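Local atomic coordinates of putative sporulation-specific glycosylase ydhD (Bacillus subtilis subsp. subtilis str. 168, PDB entry 3CZ8), a protein that probably hydrolyses glycosidic bonds of a polysaccharide during sporulation, as a member of glycosyl hydrolase family 18 whose catalytic domain is described here. Residues L11-R17 against S33-F39; L134-R138 against I171-N176; G193-P197 against P222-Y226; I209-R215 against Y298-A302. The protein carries 1 engineered substitution. Where two conformers were deposited one is given. Numbering follows the deposited sequence.

Interaction 1 (L11-R17 against S33-F39)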
# COMPACT_ATOMS: atom_id res chain seq x y z
N LEU A 11 4.69 -4.94 -4.28
CA LEU A 11 3.43 -5.64 -4.08
C LEU A 11 3.66 -7.15 -3.99
O LEU A 11 4.42 -7.72 -4.77
CB LEU A 11 2.43 -5.32 -5.21
CG LEU A 11 1.01 -5.87 -5.08
CD1 LEU A 11 0.23 -5.13 -3.99
CD2 LEU A 11 0.27 -5.79 -6.40
N SER A 12 3.01 -7.77 -3.01
CA SER A 12 3.00 -9.21 -2.93
C SER A 12 1.65 -9.74 -2.45
O SER A 12 0.94 -9.07 -1.69
CB SER A 12 4.14 -9.72 -2.05
OG SER A 12 3.93 -9.44 -0.69
N PHE A 13 1.30 -10.93 -2.93
CA PHE A 13 0.07 -11.62 -2.56
C PHE A 13 0.38 -12.73 -1.55
O PHE A 13 1.24 -13.58 -1.79
CB PHE A 13 -0.58 -12.20 -3.82
CG PHE A 13 -1.94 -12.81 -3.59
CD1 PHE A 13 -2.09 -14.20 -3.49
CD2 PHE A 13 -3.08 -12.00 -3.49
CE1 PHE A 13 -3.34 -14.77 -3.29
CE2 PHE A 13 -4.34 -12.57 -3.30
CZ PHE A 13 -4.47 -13.95 -3.20
N TYR A 14 -0.31 -12.72 -0.42
CA TYR A 14 0.02 -13.66 0.65
C TYR A 14 -1.17 -14.46 1.13
O TYR A 14 -2.31 -14.01 1.07
CB TYR A 14 0.79 -12.97 1.79
CG TYR A 14 -0.06 -12.25 2.82
CD1 TYR A 14 -0.27 -12.80 4.08
CD2 TYR A 14 -0.62 -11.00 2.54
CE1 TYR A 14 -1.03 -12.14 5.02
CE2 TYR A 14 -1.40 -10.34 3.49
CZ TYR A 14 -1.60 -10.92 4.73
OH TYR A 14 -2.36 -10.28 5.68
N VAL A 15 -0.88 -15.67 1.62
CA VAL A 15 -1.91 -16.65 1.93
C VAL A 15 -2.19 -16.71 3.43
O VAL A 15 -1.27 -16.87 4.24
CB VAL A 15 -1.53 -18.03 1.33
CG1 VAL A 15 -2.47 -19.12 1.79
CG2 VAL A 15 -1.53 -17.97 -0.19
N LEU A 16 -3.47 -16.55 3.79
CA LEU A 16 -3.94 -16.62 5.18
C LEU A 16 -4.78 -17.87 5.34
O LEU A 16 -5.97 -17.86 5.03
CB LEU A 16 -4.80 -15.39 5.51
CG LEU A 16 -4.11 -14.03 5.51
CD1 LEU A 16 -5.00 -12.98 4.90
CD2 LEU A 16 -3.68 -13.64 6.92
N ARG A 17 -4.15 -18.95 5.82
CA ARG A 17 -4.79 -20.26 5.87
C ARG A 17 -6.07 -20.30 6.71
O ARG A 17 -6.17 -19.63 7.74
CB ARG A 17 -3.79 -21.33 6.36
CG ARG A 17 -4.37 -22.74 6.33
CD ARG A 17 -3.45 -23.79 6.90
NE ARG A 17 -2.85 -24.57 5.83
CZ ARG A 17 -2.31 -25.78 5.99
NH1 ARG A 17 -2.26 -26.34 7.19
NH2 ARG A 17 -1.80 -26.41 4.94
N SER A 33 2.87 -23.54 5.43
CA SER A 33 1.43 -23.31 5.48
C SER A 33 1.02 -21.98 4.82
O SER A 33 -0.17 -21.67 4.72
CB SER A 33 0.98 -23.35 6.94
OG SER A 33 -0.37 -22.96 7.09
N SER A 34 2.00 -21.22 4.36
CA SER A 34 1.74 -19.92 3.74
C SER A 34 2.69 -19.65 2.59
O SER A 34 3.68 -20.35 2.40
CB SER A 34 1.82 -18.80 4.78
OG SER A 34 1.35 -17.58 4.25
N SER A 35 2.38 -18.62 1.80
CA SER A 35 3.24 -18.22 0.70
C SER A 35 3.17 -16.72 0.47
O SER A 35 2.24 -16.06 0.93
CB SER A 35 2.92 -19.00 -0.58
OG SER A 35 1.56 -18.86 -0.94
N ILE A 36 4.18 -16.19 -0.22
CA ILE A 36 4.21 -14.81 -0.66
C ILE A 36 4.55 -14.85 -2.14
O ILE A 36 5.57 -15.41 -2.53
CB ILE A 36 5.26 -13.98 0.14
CG1 ILE A 36 4.71 -13.60 1.52
CG2 ILE A 36 5.67 -12.72 -0.61
CD1 ILE A 36 5.76 -13.13 2.50
N SER A 37 3.67 -14.28 -2.97
CA SER A 37 3.94 -14.18 -4.39
C SER A 37 4.43 -12.78 -4.71
O SER A 37 3.66 -11.82 -4.68
CB SER A 37 2.70 -14.54 -5.22
OG SER A 37 2.06 -15.69 -4.70
N ILE A 38 5.70 -12.67 -5.04
CA ILE A 38 6.32 -11.41 -5.32
C ILE A 38 6.08 -10.92 -6.73
O ILE A 38 6.38 -11.58 -7.65
CB ILE A 38 7.82 -11.47 -5.04
CG1 ILE A 38 8.08 -11.83 -3.60
CG2 ILE A 38 8.45 -10.17 -5.32
CD1 ILE A 38 9.35 -12.37 -3.38
N PHE A 39 5.57 -9.71 -6.86
CA PHE A 39 5.26 -9.13 -8.16
C PHE A 39 6.47 -8.47 -8.76
O PHE A 39 7.29 -8.04 -8.06
CB PHE A 39 4.08 -8.18 -8.06
CG PHE A 39 2.76 -8.86 -8.13
CD1 PHE A 39 2.00 -8.81 -9.26
CD2 PHE A 39 2.30 -9.60 -7.09
CE1 PHE A 39 0.83 -9.46 -9.32
CE2 PHE A 39 1.14 -10.25 -7.18
CZ PHE A 39 0.41 -10.17 -8.28
O HOH W 1 1.24 -16.43 -2.23
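Strands 9-17 and 35-42, neighbours in the wall of the GH18 TIM-like barrel, pair antiparallel; strand 302-310 covers the other edge of 9-17. The N-to-C directions of strand segments 11-17 and 35-39 differ by 164°. Before the ladder proper, Ser33 OG lies over one face of the poorly ordered Arg17 guanidinium, 3.2 Å from Arg17 CD. Ser34 OG then donates to Val15 O (2.7 Å), extending the pairing into the loop. Ser35 O accepts from Val15 N (3.2 Å). Ile36 forms a non-hydrogen-bonded pair with Tyr14, its CG1 4.0 Å from Tyr14 CB, on the face where Tyr14 OH bonds Glu248 of the second subunit. Ser37 and Phe13 are a hydrogen-bonded pair, Ser37 N to Phe13 O (2.8 Å) and Phe13 N to Ser37 O (3.1 Å). They face the barrel interior, where Ser37 OG bonds Thr116; a water donates to Phe13 O (2.9 Å) and hydrogen-bonds Ser35 OG (2.8 Å) and Ser37 OG (2.7 Å). Phe39, its side chain about 6 Å from that of the predicted proton donor Glu120, donates from N to Leu11 O (3.1 Å) and lays one ring face against Leu11, CG to CD2 4.3 Å.

Interaction 2 (L134-R138 against I171-N176)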
# COMPACT_ATOMS: atom_id res chain seq x y z
N LEU A 134 0.15 -24.85 -18.89
CA LEU A 134 0.18 -25.04 -17.45
C LEU A 134 0.47 -26.50 -17.07
O LEU A 134 1.10 -26.74 -16.04
CB LEU A 134 -1.11 -24.57 -16.80
CG LEU A 134 -1.39 -23.06 -16.82
CD1 LEU A 134 -2.81 -22.83 -16.42
CD2 LEU A 134 -0.45 -22.26 -15.92
N ARG A 135 0.01 -27.43 -17.90
CA ARG A 135 0.38 -28.85 -17.76
C ARG A 135 1.87 -29.05 -18.03
O ARG A 135 2.53 -29.80 -17.31
CB ARG A 135 -0.47 -29.74 -18.69
CG ARG A 135 0.02 -31.20 -18.78
CD ARG A 135 -1.02 -32.13 -19.38
NE ARG A 135 -1.94 -32.66 -18.37
CZ ARG A 135 -3.23 -32.35 -18.30
NH1 ARG A 135 -3.98 -32.88 -17.34
NH2 ARG A 135 -3.78 -31.52 -19.18
N GLN A 136 2.39 -28.38 -19.05
CA GLN A 136 3.80 -28.50 -19.40
C GLN A 136 4.66 -27.87 -18.29
O GLN A 136 5.75 -28.36 -17.99
CB GLN A 136 4.09 -27.83 -20.75
CG GLN A 136 5.27 -28.47 -21.49
CD GLN A 136 5.87 -27.57 -22.56
OE1 GLN A 136 7.09 -27.39 -22.60
NE2 GLN A 136 5.04 -27.02 -23.43
N LEU A 137 4.13 -26.81 -17.69
CA LEU A 137 4.78 -26.15 -16.57
C LEU A 137 4.69 -26.96 -15.27
O LEU A 137 5.69 -27.01 -14.54
CB LEU A 137 4.21 -24.74 -16.37
CG LEU A 137 4.90 -23.83 -15.35
CD1 LEU A 137 6.37 -23.58 -15.70
CD2 LEU A 137 4.14 -22.52 -15.22
N ARG A 138 3.56 -27.55 -14.96
CA ARG A 138 3.49 -28.47 -13.87
C ARG A 138 4.52 -29.60 -13.92
O ARG A 138 5.18 -29.84 -12.97
CB ARG A 138 2.09 -28.98 -13.69
CG ARG A 138 1.99 -30.25 -12.94
CD ARG A 138 2.17 -30.06 -11.48
NE ARG A 138 0.89 -30.00 -10.85
CZ ARG A 138 0.55 -30.64 -9.75
NH1 ARG A 138 -0.66 -30.51 -9.28
NH2 ARG A 138 1.42 -31.37 -9.14
N ILE A 171 -7.52 -26.23 -15.38
CA ILE A 171 -6.48 -25.55 -14.60
C ILE A 171 -6.35 -26.20 -13.22
O ILE A 171 -5.25 -26.53 -12.78
CB ILE A 171 -6.76 -24.03 -14.45
CG1 ILE A 171 -6.57 -23.30 -15.79
CG2 ILE A 171 -5.86 -23.37 -13.38
CD1 ILE A 171 -7.13 -21.88 -15.80
N GLY A 172 -7.49 -26.41 -12.56
CA GLY A 172 -7.52 -27.07 -11.25
C GLY A 172 -6.90 -28.45 -11.21
O GLY A 172 -6.43 -28.90 -10.17
N ALA A 173 -6.88 -29.13 -12.37
CA ALA A 173 -6.28 -30.45 -12.50
C ALA A 173 -4.76 -30.40 -12.57
O ALA A 173 -4.08 -31.35 -12.16
CB ALA A 173 -6.85 -31.17 -13.72
N VAL A 174 -4.21 -29.30 -13.10
CA VAL A 174 -2.77 -29.21 -13.32
C VAL A 174 -1.99 -28.33 -12.33
O VAL A 174 -0.78 -28.47 -12.20
CB VAL A 174 -2.41 -28.83 -14.78
CG1 VAL A 174 -2.97 -29.86 -15.74
CG2 VAL A 174 -2.91 -27.44 -15.12
N VAL A 175 -2.67 -27.41 -11.64
CA VAL A 175 -1.98 -26.56 -10.67
C VAL A 175 -2.09 -27.15 -9.27
O VAL A 175 -2.97 -27.97 -8.99
CB VAL A 175 -2.48 -25.07 -10.68
CG1 VAL A 175 -2.31 -24.45 -12.07
CG2 VAL A 175 -3.92 -24.95 -10.16
N ASN A 176 -1.17 -26.75 -8.39
CA ASN A 176 -1.23 -27.17 -7.00
C ASN A 176 -2.29 -26.35 -6.28
O ASN A 176 -3.05 -26.89 -5.47
CB ASN A 176 0.13 -27.01 -6.31
CG ASN A 176 1.20 -27.91 -6.90
OD1 ASN A 176 1.97 -27.50 -7.76
ND2 ASN A 176 1.24 -29.16 -6.43
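This is a contact between two consecutive helices of the outer layer of the TIM barrel: helix 127-143 meets the last part of helix 168-174 and the chain that leads from it into strand 177-181. It combines apolar packing with polar contacts to the backbone. Leu134 points across the gap, its CD1 3.8 Å from Ile171 CG1 and its CB 3.8 Å from Val174 CG2; Leu134 and Ile171 also both rest on Ile150, so both side chains pack between their helices and strand 147-153. Val174, the most covered residue of the contact, also lies against one face of the Arg135 guanidinium, with CG1 3.6 Å from Arg135 NH1. One turn further on, Arg138, with chi2 at 77° and chi3 at 98°, curls so that NE donates to Val174 O at 2.6 Å and 170°, a short and nearly straight bond. Asn176 ND2 packs over one face of the same guanidinium without hydrogen-bonding to it, while its OD1 accepts from the backbone of Leu148. Lys216 binds the carbonyls of Gly172 and Val175 from outside the two segments. Cationic side chains thus meet backbone carbonyls where the chain leaves helix 168-174, and Arg138 is held in this contact by a neutral peptide oxygen rather than by a carboxylate, with a weak further bond from NH2 to Gln142.

Interaction 3 (G193-P197 against P222-Y226)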
# COMPACT_ATOMS: atom_id res chain seq x y z
N GLY A 193 -21.19 0.04 -6.98
CA GLY A 193 -21.72 -1.15 -6.32
C GLY A 193 -20.62 -1.90 -5.58
O GLY A 193 -19.45 -1.53 -5.69
N PRO A 194 -20.99 -2.96 -4.84
CA PRO A 194 -20.05 -3.72 -4.01
C PRO A 194 -18.94 -4.37 -4.82
O PRO A 194 -19.20 -5.00 -5.84
CB PRO A 194 -20.94 -4.79 -3.36
CG PRO A 194 -22.14 -4.88 -4.24
CD PRO A 194 -22.36 -3.51 -4.76
N VAL A 195 -17.71 -4.21 -4.34
CA VAL A 195 -16.53 -4.74 -5.03
C VAL A 195 -16.50 -6.27 -5.02
O VAL A 195 -16.14 -6.90 -6.02
CB VAL A 195 -15.25 -4.17 -4.38
CG1 VAL A 195 -14.03 -4.84 -4.94
CG2 VAL A 195 -15.16 -2.66 -4.59
N ALA A 196 -16.89 -6.85 -3.89
CA ALA A 196 -16.90 -8.29 -3.73
C ALA A 196 -18.14 -8.72 -2.94
O ALA A 196 -18.03 -9.12 -1.77
CB ALA A 196 -15.63 -8.75 -3.04
N PRO A 197 -19.32 -8.64 -3.58
CA PRO A 197 -20.55 -9.01 -2.87
C PRO A 197 -20.54 -10.49 -2.51
O PRO A 197 -20.10 -11.32 -3.31
CB PRO A 197 -21.66 -8.69 -3.88
CG PRO A 197 -21.00 -8.69 -5.21
CD PRO A 197 -19.58 -8.26 -4.98
N PRO A 222 -10.35 -8.12 -2.09
CA PRO A 222 -10.05 -6.88 -2.83
C PRO A 222 -8.81 -6.13 -2.37
O PRO A 222 -8.53 -6.05 -1.17
CB PRO A 222 -11.29 -6.01 -2.59
CG PRO A 222 -12.35 -6.96 -2.26
CD PRO A 222 -11.72 -8.09 -1.54
N LEU A 223 -8.07 -5.59 -3.33
CA LEU A 223 -6.99 -4.67 -3.06
C LEU A 223 -7.55 -3.24 -2.92
O LEU A 223 -7.12 -2.49 -2.04
CB LEU A 223 -5.94 -4.76 -4.18
CG LEU A 223 -4.71 -3.85 -4.28
CD1 LEU A 223 -3.86 -3.83 -3.01
CD2 LEU A 223 -3.88 -4.24 -5.49
N TYR A 224 -8.52 -2.90 -3.77
CA TYR A 224 -9.08 -1.54 -3.89
C TYR A 224 -10.57 -1.45 -3.56
O TYR A 224 -11.33 -2.35 -3.92
CB TYR A 224 -8.95 -1.04 -5.34
CG TYR A 224 -7.55 -0.83 -5.88
CD1 TYR A 224 -6.70 0.13 -5.32
CD2 TYR A 224 -7.10 -1.55 -6.99
CE1 TYR A 224 -5.42 0.34 -5.83
CE2 TYR A 224 -5.82 -1.34 -7.51
CZ TYR A 224 -4.99 -0.40 -6.92
OH TYR A 224 -3.72 -0.18 -7.42
N GLY A 225 -10.97 -0.35 -2.93
CA GLY A 225 -12.37 0.06 -2.87
C GLY A 225 -12.49 1.16 -3.91
O GLY A 225 -11.49 1.53 -4.53
N TYR A 226 -13.70 1.68 -4.15
CA TYR A 226 -13.85 2.72 -5.17
C TYR A 226 -14.74 3.88 -4.74
O TYR A 226 -15.70 3.69 -3.99
CB TYR A 226 -14.31 2.16 -6.53
CG TYR A 226 -13.37 1.14 -7.13
CD1 TYR A 226 -12.28 1.53 -7.90
CD2 TYR A 226 -13.56 -0.22 -6.90
CE1 TYR A 226 -11.41 0.58 -8.44
CE2 TYR A 226 -12.70 -1.17 -7.42
CZ TYR A 226 -11.63 -0.77 -8.19
OH TYR A 226 -10.79 -1.72 -8.70
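Val195 holds the centre of this buried apolar contact. In the conformer given, its t rotamer (chi1 172°) sends the two methyls in different directions: CG1 lies 3.8 Å from Pro222 CB and CG2 3.7 Å from Tyr226 CD2, near the plane of that ring and at its edge. Ala196 adds its CB, 3.8 Å from Pro222 CG, so the C-gamma-exo proline ring is touched by two successive residues. The 193-197 loop follows barrel strand 177-181 and ends at Pro197, the N-cap of helix 198-208; residues 222-226 leave barrel strand 217-220 and enter the five-stranded antiparallel sheet inserted between the last two barrel strands, the insertion subdomain found in many GH18 chitinases. Tyr226 (chi1 -59°) sits at its start, and its OH is bonded to Asp184. Tyr224, in the conformer given, is also m, yet its ring leads away from the loop and packs on Leu310 of the second subunit; what it offers Val195 is its carbonyl, with O 3.8 Å from Val195 CG1.

Interaction 4 (I209-R215 against Y298-A302)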
# COMPACT_ATOMS: atom_id res chain seq x y z
N ILE A 209 -16.11 -25.46 -6.70
CA ILE A 209 -16.06 -26.72 -5.93
C ILE A 209 -16.68 -27.91 -6.68
O ILE A 209 -16.57 -29.06 -6.24
CB ILE A 209 -16.72 -26.58 -4.53
CG1 ILE A 209 -18.21 -26.27 -4.67
CG2 ILE A 209 -15.96 -25.54 -3.69
CD1 ILE A 209 -18.94 -26.06 -3.37
N ALA A 210 -17.35 -27.63 -7.79
CA ALA A 210 -17.87 -28.65 -8.69
C ALA A 210 -16.82 -29.04 -9.72
O ALA A 210 -17.05 -29.94 -10.53
CB ALA A 210 -19.13 -28.14 -9.39
N GLN A 211 -15.67 -28.37 -9.69
CA GLN A 211 -14.64 -28.54 -10.71
C GLN A 211 -13.23 -28.76 -10.17
O GLN A 211 -12.40 -29.34 -10.86
CB GLN A 211 -14.66 -27.33 -11.66
CG GLN A 211 -15.69 -27.44 -12.77
CD GLN A 211 -15.82 -26.16 -13.56
OE1 GLN A 211 -16.15 -25.11 -13.02
NE2 GLN A 211 -15.54 -26.24 -14.86
N VAL A 212 -12.97 -28.27 -8.96
CA VAL A 212 -11.62 -28.30 -8.36
C VAL A 212 -11.72 -28.84 -6.93
O VAL A 212 -12.67 -28.51 -6.23
CB VAL A 212 -10.98 -26.87 -8.32
CG1 VAL A 212 -9.50 -26.93 -8.01
CG2 VAL A 212 -11.18 -26.12 -9.65
N PRO A 213 -10.75 -29.69 -6.48
CA PRO A 213 -10.67 -30.04 -5.06
C PRO A 213 -10.57 -28.81 -4.17
O PRO A 213 -9.81 -27.88 -4.47
CB PRO A 213 -9.38 -30.87 -4.97
CG PRO A 213 -9.22 -31.44 -6.31
CD PRO A 213 -9.73 -30.41 -7.27
N SER A 214 -11.36 -28.81 -3.09
CA SER A 214 -11.53 -27.64 -2.22
C SER A 214 -10.25 -27.14 -1.54
O SER A 214 -10.11 -25.95 -1.28
CB SER A 214 -12.62 -27.91 -1.19
OG SER A 214 -13.89 -28.02 -1.84
N ARG A 215 -9.31 -28.04 -1.29
CA ARG A 215 -8.05 -27.68 -0.64
C ARG A 215 -7.06 -26.96 -1.57
O ARG A 215 -6.00 -26.52 -1.13
CB ARG A 215 -7.40 -28.91 0.00
CG ARG A 215 -6.65 -29.82 -0.96
CD ARG A 215 -5.60 -30.64 -0.23
NE ARG A 215 -4.36 -30.70 -0.99
CZ ARG A 215 -3.29 -29.94 -0.75
NH1 ARG A 215 -2.21 -30.07 -1.50
NH2 ARG A 215 -3.30 -29.06 0.24
N TYR A 298 -17.14 -23.71 3.39
CA TYR A 298 -16.95 -24.59 2.25
C TYR A 298 -15.66 -25.41 2.32
O TYR A 298 -15.28 -26.03 1.32
CB TYR A 298 -16.98 -23.79 0.95
CG TYR A 298 -18.37 -23.41 0.51
CD1 TYR A 298 -18.93 -22.19 0.85
CD2 TYR A 298 -19.12 -24.28 -0.27
CE1 TYR A 298 -20.21 -21.84 0.43
CE2 TYR A 298 -20.40 -23.94 -0.70
CZ TYR A 298 -20.93 -22.72 -0.35
OH TYR A 298 -22.20 -22.40 -0.78
N ARG A 299 -15.03 -25.41 3.51
CA ARG A 299 -13.78 -26.14 3.76
C ARG A 299 -12.68 -25.83 2.75
O ARG A 299 -11.92 -26.71 2.33
CB ARG A 299 -14.04 -27.65 3.86
CG ARG A 299 -14.43 -28.14 5.24
CD ARG A 299 -14.65 -29.65 5.24
NE ARG A 299 -13.96 -30.30 6.36
CZ ARG A 299 -12.72 -30.76 6.31
NH1 ARG A 299 -12.17 -31.33 7.38
NH2 ARG A 299 -12.00 -30.67 5.19
N LEU A 300 -12.59 -24.56 2.36
CA LEU A 300 -11.59 -24.10 1.39
C LEU A 300 -10.22 -23.94 2.05
O LEU A 300 -10.12 -23.92 3.28
CB LEU A 300 -12.05 -22.79 0.76
CG LEU A 300 -12.82 -22.81 -0.57
CD1 LEU A 300 -13.59 -24.10 -0.87
CD2 LEU A 300 -13.72 -21.59 -0.67
N GLN A 301 -9.17 -23.81 1.24
CA GLN A 301 -7.79 -23.75 1.74
C GLN A 301 -7.44 -22.49 2.53
O GLN A 301 -6.87 -22.59 3.62
CB GLN A 301 -6.79 -23.93 0.60
CG GLN A 301 -5.30 -23.80 0.98
CD GLN A 301 -4.78 -24.93 1.87
OE1 GLN A 301 -3.89 -24.72 2.69
NE2 GLN A 301 -5.32 -26.13 1.71
N ALA A 302 -7.79 -21.33 1.98
CA ALA A 302 -7.32 -20.05 2.52
C ALA A 302 -8.04 -18.83 1.99
O ALA A 302 -8.75 -18.89 0.98
CB ALA A 302 -5.83 -19.90 2.25
O HOH W 2 -15.85 -28.23 -0.10
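Two helix-to-strand loops at the N-terminal end of the barrel strands, the end opposite the active site in TIM-barrel enzymes, meet here: the 209-215 loop runs from helix 198-208 to strand 217-220, and the 298-302 loop from helix 285-297 to strand 302-310. The second begins with a Schellman motif, in which Arg299 at positive phi is the C-prime residue and turns the chain out of its helix. Ile209 packs on the second loop, its CD1 3.6 Å from Tyr298 CD2 and its CG2 4.0 Å from Leu300 CD1; Leu300 also packs on Ile217 and Ile219 of the neighbouring strand. Past the Schellman turn the CA atoms are 5.1 Å apart at Ser214 and Leu300 and 4.6 Å at Arg215 and Gln301. Ser214 O receives a CA-H...O contact from Leu300 CA (3.6 Å) and a weak hydrogen bond from Gln301 N (3.4 Å). A water bridges the two loops, donating to Ser214 OG (2.6 Å) and Tyr298 O (2.7 Å). Arg215 NH2 bonds Tyr177; its backbone O separately accepts the shorter of the two direct bonds, from Gln301 NE2 at 2.9 Å.

All four contacts lie in one GH18 domain. Interactions 1 and 2 follow each other along the chain, with centres 19 Å apart. Interactions 3 and 4 come later and cross: helix 198-208 links 193-197 to 209-215, while the rest of the inserted sheet and helix 285-297 lie between 222-226 and 298-302. Interaction 4 touches interaction 1 (Arg17 on Gln301, Val15 on Ala302) where the first and last strands, 9-17 and 302-310, close the barrel, and interaction 2 (Gly172 on Val212) in the helix layer. Interactions 2 and 3, with centres about 29 Å apart, lie on opposite sides of the chain's centre. Interactions 1 and 3 both reach the second subunit; interaction 1 comes nearest the predicted proton donor.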